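Local coordinates for protein transketolase (Campylobacter jejuni, PDB 3M6L) that belongs to the transketolase family of thiamine diphosphate-dependent enzymes and binds that cofactor together with a calcium ion in a two-chain assembly, at residues Val112-Gly117 against Asn401-Arg406; Asp183-Ser188 against Ala241-Ala246. All blocks are in the same frame, centred on the assembly; numbering follows the deposited sequence. Where two conformers were deposited one is given.

Interaction 1: residues Val112-Gly117 against Asn401-Arg406. With TPP (thiamine diphosphate), chain C.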
loop_
_atom_site.group_PDB
_atom_site.type_symbol
_atom_site.label_atom_id
_atom_site.label_comp_id
_atom_site.label_asym_id
_atom_site.label_seq_id
_atom_site.Cartn_x
_atom_site.Cartn_y
_atom_site.Cartn_z
ATOM N N VAL A 112 -8.614 -24.661 -3.067
ATOM C CA VAL A 112 -8.232 -23.378 -2.494
ATOM C C VAL A 112 -9.021 -22.228 -3.004
ATOM O O VAL A 112 -9.004 -21.954 -4.179
ATOM C CB VAL A 112 -6.731 -23.101 -2.757
ATOM C CG1 VAL A 112 -6.233 -21.701 -2.247
ATOM C CG2 VAL A 112 -5.915 -24.144 -2.066
ATOM N N GLU A 113 -9.704 -21.489 -2.129
ATOM C CA GLU A 113 -10.670 -20.536 -2.622
ATOM C C GLU A 113 -10.037 -19.260 -3.163
ATOM O O GLU A 113 -10.531 -18.663 -4.114
ATOM C CB GLU A 113 -11.609 -20.093 -1.502
ATOM C CG GLU A 113 -12.659 -21.195 -1.138
ATOM C CD GLU A 113 -13.673 -21.553 -2.225
ATOM O OE1 GLU A 113 -13.825 -20.772 -3.184
ATOM O OE2 GLU A 113 -14.302 -22.642 -2.078
ATOM N N ILE A 114 -8.929 -18.855 -2.542
ATOM C CA ILE A 114 -8.268 -17.578 -2.860
ATOM C C ILE A 114 -6.852 -17.673 -2.345
ATOM O O ILE A 114 -6.604 -18.361 -1.345
ATOM C CB ILE A 114 -9.057 -16.335 -2.356
ATOM C CG1 ILE A 114 -8.597 -15.000 -2.948
ATOM C CG2 ILE A 114 -9.069 -16.280 -0.823
ATOM C CD1 ILE A 114 -9.684 -13.981 -3.068
ATOM N N ALA A 115 -5.902 -17.082 -3.078
ATOM C CA ALA A 115 -4.533 -17.073 -2.621
ATOM C C ALA A 115 -4.400 -16.199 -1.354
ATOM O O ALA A 115 -4.807 -15.030 -1.346
ATOM C CB ALA A 115 -3.580 -16.564 -3.747
ATOM N N THR A 116 -3.703 -16.657 -0.340
ATOM C CA THR A 116 -3.463 -15.809 0.849
ATOM C C THR A 116 -1.973 -15.991 1.257
ATOM O O THR A 116 -1.214 -16.619 0.526
ATOM C CB THR A 116 -4.368 -16.175 2.061
ATOM O OG1 THR A 116 -4.215 -17.554 2.415
ATOM C CG2 THR A 116 -5.786 -15.934 1.679
ATOM N N GLY A 117 -1.524 -15.279 2.286
ATOM C CA GLY A 117 -0.052 -15.136 2.489
ATOM C C GLY A 117 0.258 -13.721 3.000
ATOM O O GLY A 117 0.793 -13.583 4.056
ATOM N N ASN A 401 -13.059 -7.004 -4.207
ATOM C CA ASN A 401 -13.223 -7.229 -5.621
ATOM C C ASN A 401 -12.447 -8.438 -6.115
ATOM O O ASN A 401 -12.892 -9.132 -7.039
ATOM C CB ASN A 401 -12.954 -5.938 -6.419
ATOM C CG ASN A 401 -14.155 -4.995 -6.528
ATOM O OD1 ASN A 401 -14.004 -3.769 -6.868
ATOM N ND2 ASN A 401 -15.317 -5.494 -6.184
ATOM N N ASN A 402 -11.259 -8.752 -5.555
ATOM C CA ASN A 402 -10.623 -10.025 -5.849
ATOM C C ASN A 402 -11.538 -11.223 -5.534
ATOM O O ASN A 402 -11.619 -12.156 -6.337
ATOM C CB ASN A 402 -9.331 -10.206 -5.037
ATOM C CG ASN A 402 -8.204 -9.361 -5.539
ATOM O OD1 ASN A 402 -8.248 -8.855 -6.643
ATOM N ND2 ASN A 402 -7.103 -9.232 -4.729
ATOM N N ALA A 403 -12.244 -11.157 -4.416
ATOM C CA ALA A 403 -13.191 -12.201 -4.068
ATOM C C ALA A 403 -14.421 -12.191 -5.033
ATOM O O ALA A 403 -14.880 -13.239 -5.442
ATOM C CB ALA A 403 -13.709 -12.027 -2.634
ATOM N N PHE A 404 -14.984 -11.032 -5.353
ATOM C CA PHE A 404 -15.992 -11.017 -6.371
ATOM C C PHE A 404 -15.588 -11.696 -7.689
ATOM O O PHE A 404 -16.354 -12.428 -8.289
ATOM C CB PHE A 404 -16.463 -9.563 -6.771
ATOM C CG PHE A 404 -17.557 -8.975 -5.891
ATOM C CD1 PHE A 404 -17.267 -8.374 -4.663
ATOM C CD2 PHE A 404 -18.899 -8.998 -6.345
ATOM C CE1 PHE A 404 -18.245 -7.832 -3.888
ATOM C CE2 PHE A 404 -19.896 -8.447 -5.578
ATOM C CZ PHE A 404 -19.623 -7.827 -4.385
ATOM N N ALA A 405 -14.355 -11.487 -8.133
ATOM C CA ALA A 405 -13.843 -12.064 -9.325
ATOM C C ALA A 405 -13.736 -13.588 -9.207
ATOM O O ALA A 405 -13.735 -14.287 -10.201
ATOM C CB ALA A 405 -12.455 -11.449 -9.682
ATOM N N ARG A 406 -13.506 -14.075 -8.006
ATOM C CA ARG A 406 -13.401 -15.542 -7.725
ATOM C C ARG A 406 -14.750 -16.201 -7.470
ATOM O O ARG A 406 -14.829 -17.421 -7.470
ATOM C CB ARG A 406 -12.506 -15.850 -6.502
ATOM C CG ARG A 406 -10.942 -15.675 -6.789
ATOM C CD ARG A 406 -10.455 -16.774 -7.739
ATOM N NE ARG A 406 -10.392 -18.025 -7.002
ATOM C CZ ARG A 406 -10.406 -19.234 -7.551
ATOM N NH1 ARG A 406 -10.359 -19.393 -8.853
ATOM N NH2 ARG A 406 -10.318 -20.322 -6.788
HETATM N "N1'" TPP C . 3.091 -8.596 6.927
HETATM C "C2'" TPP C . 2.173 -9.106 6.110
HETATM C CM2 TPP C . 1.247 -8.124 5.418
HETATM N "N3'" TPP C . 1.980 -10.407 5.802
HETATM C "C4'" TPP C . 2.822 -11.317 6.300
HETATM N "N4'" TPP C . 2.643 -12.567 5.937
HETATM C "C5'" TPP C . 3.869 -10.853 7.272
HETATM C "C6'" TPP C . 3.950 -9.485 7.526
HETATM C "C7'" TPP C . 4.846 -11.878 7.967
HETATM N N3 TPP C . 4.062 -12.715 9.015
HETATM C C2 TPP C . 3.470 -13.968 8.911
HETATM S S1 TPP C . 2.486 -14.597 10.245
HETATM C C5 TPP C . 2.967 -13.152 11.117
HETATM C C4 TPP C . 3.775 -12.266 10.262
HETATM C CM4 TPP C . 4.173 -10.951 10.808
HETATM C C6 TPP C . 2.576 -12.807 12.534
HETATM C C7 TPP C . 2.147 -13.935 13.460
HETATM O O7 TPP C . 0.817 -13.922 13.132
HETATM P PA TPP C . -0.387 -14.675 13.708
HETATM O O1A TPP C . -1.471 -14.189 12.848
HETATM O O2A TPP C . -0.459 -14.286 15.167
HETATM O O3A TPP C . 0.017 -16.177 13.531
HETATM P PB TPP C . 0.336 -17.445 14.472
HETATM O O1B TPP C . -0.195 -18.594 13.716
HETATM O O2B TPP C . -0.222 -17.235 15.852
HETATM O O3B TPP C . 1.811 -17.492 14.697
HETATM O O HOH W 1 -8.915 -23.094 -6.618
HETATM O O HOH W 2 -15.581 -18.506 -4.909
#
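Arg-406 holds the backbone of the 112-117 loop side-on: its NE and NH2 both donate to one atom, the carbonyl O of Glu-113. The bond from NE is the straighter, 3.0 Å from Arg-406 NE to Glu-113 O with 155° at the hydrogen, against 140° for NH2. Glu-113 O lies in the guanidinium plane, so it meets the group at its edge, while both nitrogens reach the carbonyl from the same face of its own plane. A weak bond joins Arg-406 NH2 to Val-112 O at 3.3 Å, and a water that donates to Val-112 O bridges weakly to the same nitrogen. The arginine gets there by bending at chi2 and chi3, which curls the chain and turns the NE and NH2 edge of the guanidinium to the carbonyl of Glu-113.

Beside this polar grip, Ile-114 extends CG1 anti to its backbone N (chi1 -166°) and lays CD1 on the helix, 4.0 Å from Ala-403 N and 4.5 Å from Ala-403 CB. Further out, Phe-129 of helix 121-140 touches both Ala-403 and Arg-406, and Met-434 packs on Ile-114. The Glu-113 carboxylate turns to a salt bridge with Arg-61; Asn-402 is fixed by His-438 and the carbonyl of Ala-427.

Further along the same loop, Gly-117 O accepts a nearly straight bond from N4' of thiamine diphosphate at 2.8 Å. The arrangement thus joins a helix of the pyrimidine binding domain to a cofactor-contacting loop of the thiamine diphosphate binding domain, at the interface of the two alpha/beta domains of a transketolase.

Interaction 2: residues Asp183-Ser188 against Ala241-Ala246. With CA (calcium ion), chain D; TPP (thiamine diphosphate), chain C.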
loop_
_atom_site.group_PDB
_atom_site.type_symbol
_atom_site.label_atom_id
_atom_site.label_comp_id
_atom_site.label_asym_id
_atom_site.label_seq_id
_atom_site.Cartn_x
_atom_site.Cartn_y
_atom_site.Cartn_z
ATOM N N ASP A 183 -8.302 -16.958 15.790
ATOM C CA ASP A 183 -7.399 -17.778 16.582
ATOM C C ASP A 183 -6.601 -16.863 17.489
ATOM O O ASP A 183 -5.533 -16.352 17.136
ATOM C CB ASP A 183 -6.448 -18.550 15.625
ATOM C CG ASP A 183 -5.563 -19.553 16.325
ATOM O OD1 ASP A 183 -5.891 -19.940 17.494
ATOM O OD2 ASP A 183 -4.494 -19.952 15.719
ATOM N N SER A 184 -7.126 -16.659 18.693
ATOM C CA SER A 184 -6.458 -15.901 19.713
ATOM C C SER A 184 -5.520 -16.743 20.584
ATOM O O SER A 184 -5.942 -17.345 21.562
ATOM C CB SER A 184 -7.510 -15.110 20.510
ATOM O OG SER A 184 -6.935 -14.239 21.436
ATOM N N ASN A 185 -4.255 -16.791 20.190
ATOM C CA ASN A 185 -3.260 -17.552 20.894
ATOM C C ASN A 185 -2.168 -16.748 21.681
ATOM O O ASN A 185 -1.190 -17.334 22.272
ATOM C CB ASN A 185 -2.653 -18.613 19.971
ATOM C CG ASN A 185 -1.805 -18.000 18.862
ATOM O OD1 ASN A 185 -1.437 -16.814 18.918
ATOM N ND2 ASN A 185 -1.537 -18.810 17.773
ATOM N N ASN A 186 -2.318 -15.414 21.721
ATOM C CA ASN A 186 -1.463 -14.525 22.453
ATOM C C ASN A 186 -0.027 -14.526 22.008
ATOM O O ASN A 186 0.788 -14.002 22.710
ATOM C CB ASN A 186 -1.507 -14.849 23.969
ATOM C CG ASN A 186 -1.110 -13.651 24.843
ATOM O OD1 ASN A 186 -0.368 -13.817 25.804
ATOM N ND2 ASN A 186 -1.584 -12.455 24.495
ATOM N N ILE A 187 0.272 -15.076 20.819
ATOM C CA ILE A 187 1.666 -15.175 20.348
ATOM C C ILE A 187 1.833 -14.662 18.931
ATOM O O ILE A 187 0.962 -14.884 18.121
ATOM C CB ILE A 187 2.136 -16.665 20.381
ATOM C CG1 ILE A 187 2.271 -17.102 21.880
ATOM C CG2 ILE A 187 3.431 -16.877 19.470
ATOM C CD1 ILE A 187 3.556 -16.706 22.505
ATOM N N SER A 188 2.912 -13.932 18.668
ATOM C CA SER A 188 3.305 -13.605 17.275
ATOM C C SER A 188 4.735 -13.817 17.147
ATOM O O SER A 188 5.347 -14.372 18.036
ATOM C CB SER A 188 2.892 -12.159 16.931
ATOM O OG SER A 188 3.577 -11.163 17.643
ATOM N N ALA A 241 -11.706 -17.406 19.494
ATOM C CA ALA A 241 -11.340 -18.752 19.935
ATOM C C ALA A 241 -9.974 -18.715 20.582
ATOM O O ALA A 241 -8.945 -18.475 19.968
ATOM C CB ALA A 241 -11.410 -19.729 18.737
ATOM N N LYS A 242 -9.939 -18.787 21.899
ATOM C CA LYS A 242 -8.723 -18.827 22.627
ATOM C C LYS A 242 -8.079 -20.214 22.469
ATOM O O LYS A 242 -8.678 -21.231 22.808
ATOM C CB LYS A 242 -8.973 -18.484 24.132
ATOM C CG LYS A 242 -7.681 -18.265 24.894
ATOM C CD LYS A 242 -7.895 -18.003 26.460
ATOM C CE LYS A 242 -6.777 -18.696 27.384
ATOM N NZ LYS A 242 -7.197 -19.441 28.731
ATOM N N THR A 243 -6.887 -20.225 21.889
ATOM C CA THR A 243 -6.108 -21.432 21.613
ATOM C C THR A 243 -4.670 -21.253 22.128
ATOM O O THR A 243 -4.192 -20.205 22.584
ATOM C CB THR A 243 -6.086 -21.729 20.056
ATOM O OG1 THR A 243 -5.199 -20.791 19.481
ATOM C CG2 THR A 243 -7.470 -21.539 19.392
ATOM N N THR A 244 -3.978 -22.363 22.158
ATOM C CA THR A 244 -2.615 -22.407 22.470
ATOM C C THR A 244 -1.850 -22.742 21.201
ATOM O O THR A 244 -2.158 -23.767 20.519
ATOM C CB THR A 244 -2.391 -23.509 23.491
ATOM O OG1 THR A 244 -3.055 -23.136 24.725
ATOM C CG2 THR A 244 -0.974 -23.688 23.814
ATOM N N ILE A 245 -0.907 -21.891 20.849
ATOM C CA ILE A 245 -0.101 -22.176 19.651
ATOM C C ILE A 245 0.633 -23.519 19.828
ATOM O O ILE A 245 1.104 -23.840 20.920
ATOM C CB ILE A 245 0.836 -20.985 19.273
ATOM C CG1 ILE A 245 1.388 -21.211 17.852
ATOM C CG2 ILE A 245 1.976 -20.910 20.200
ATOM C CD1 ILE A 245 2.130 -19.965 17.308
ATOM N N ALA A 246 0.681 -24.354 18.783
ATOM C CA ALA A 246 1.374 -25.662 18.872
ATOM C C ALA A 246 0.750 -26.593 19.953
ATOM O O ALA A 246 1.446 -27.424 20.515
ATOM C CB ALA A 246 2.938 -25.473 19.045
HETATM CA CA CA D . -1.033 -15.469 17.052
HETATM N "N1'" TPP C . 3.091 -8.596 6.927
HETATM C "C2'" TPP C . 2.173 -9.106 6.110
HETATM C CM2 TPP C . 1.247 -8.124 5.418
HETATM N "N3'" TPP C . 1.980 -10.407 5.802
HETATM C "C4'" TPP C . 2.822 -11.317 6.300
HETATM N "N4'" TPP C . 2.643 -12.567 5.937
HETATM C "C5'" TPP C . 3.869 -10.853 7.272
HETATM C "C6'" TPP C . 3.950 -9.485 7.526
HETATM C "C7'" TPP C . 4.846 -11.878 7.967
HETATM N N3 TPP C . 4.062 -12.715 9.015
HETATM C C2 TPP C . 3.470 -13.968 8.911
HETATM S S1 TPP C . 2.486 -14.597 10.245
HETATM C C5 TPP C . 2.967 -13.152 11.117
HETATM C C4 TPP C . 3.775 -12.266 10.262
HETATM C CM4 TPP C . 4.173 -10.951 10.808
HETATM C C6 TPP C . 2.576 -12.807 12.534
HETATM C C7 TPP C . 2.147 -13.935 13.460
HETATM O O7 TPP C . 0.817 -13.922 13.132
HETATM P PA TPP C . -0.387 -14.675 13.708
HETATM O O1A TPP C . -1.471 -14.189 12.848
HETATM O O2A TPP C . -0.459 -14.286 15.167
HETATM O O3A TPP C . 0.017 -16.177 13.531
HETATM P PB TPP C . 0.336 -17.445 14.472
HETATM O O1B TPP C . -0.195 -18.594 13.716
HETATM O O2B TPP C . -0.222 -17.235 15.852
HETATM O O3B TPP C . 1.811 -17.492 14.697
HETATM O O HOH W 3 -3.124 -21.340 17.535
HETATM O O HOH W 4 -3.127 -16.045 16.058
HETATM O O HOH W 5 -0.290 -19.786 22.764
#
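Asn-185 sets its CG between the backbone N and the carbonyl carbon (chi1 69°), and this presents OD1 to the calcium ion and ND2 to the diphosphate. Asn-185 OD1 binds the metal at 2.3 Å, and Asn-185 ND2 donates to O2B of thiamine diphosphate at 2.8 Å with 160° at the hydrogen. Because O2B is itself a calcium ligand, the amide holds metal and phosphate together. Asn-185 OD1 also accepts from Ile-187 N at 3.1 Å, closing an Asx turn that brings Ile-187 O round to the same ion.

Across the contact, Ile-245 has CG1 anti to its backbone N (chi1 -167°), an extended chain that runs past the amide of Asn-185: its CB is 3.6 Å from Asn-185 ND2, and its CD1 meets Ile-187 CG2 at 4.0 Å, the two isoleucines crossing at about a right angle. One water donates to Asp-183 OD2 and accepts from Asn-185 ND2; another joins Asn-185 O to Ile-245 N.

These loops emerge from a parallel strand pair. Ser-184 N donates to Ala-241 O at 2.9 Å, and Thr-243 N returns a bond to Ser-184 O, where Lys-242 CA makes an added CA-H...O contact. Asp-155 and a water held by Asp-183 O complete the calcium shell with both phosphates, while Ser-188 OG is hydrogen-bonded to Asp-367 of the second subunit. A metal held by an aspartate, here Asp-155, an Asn side chain and a main-chain carbonyl, at the carboxyl ends of parallel strands, with the diphosphate tied to it, is the arrangement of the metal-diphosphate site of thiamine diphosphate enzymes.

How the interactions relate
The centres of the two interactions lie about 25 Å apart and their nearest atoms about 13 Å, without touching, yet both reach one thiamine diphosphate, interaction 1 at its aminopyrimidine and interaction 2 at its diphosphate. Along the chain, both segments of interaction 2 fall between those of interaction 1, which spans a far longer separation. Interaction 2 stays within the thiamine diphosphate binding domain, where strands 178-184 and 237-242 are neighbours in the parallel sheet; interaction 1 links that domain to helix 394-407 of the pyrimidine binding domain. One cofactor is therefore met by a loop anchored at a domain interface and by loops leaving two adjacent inner strands of the parallel sheet.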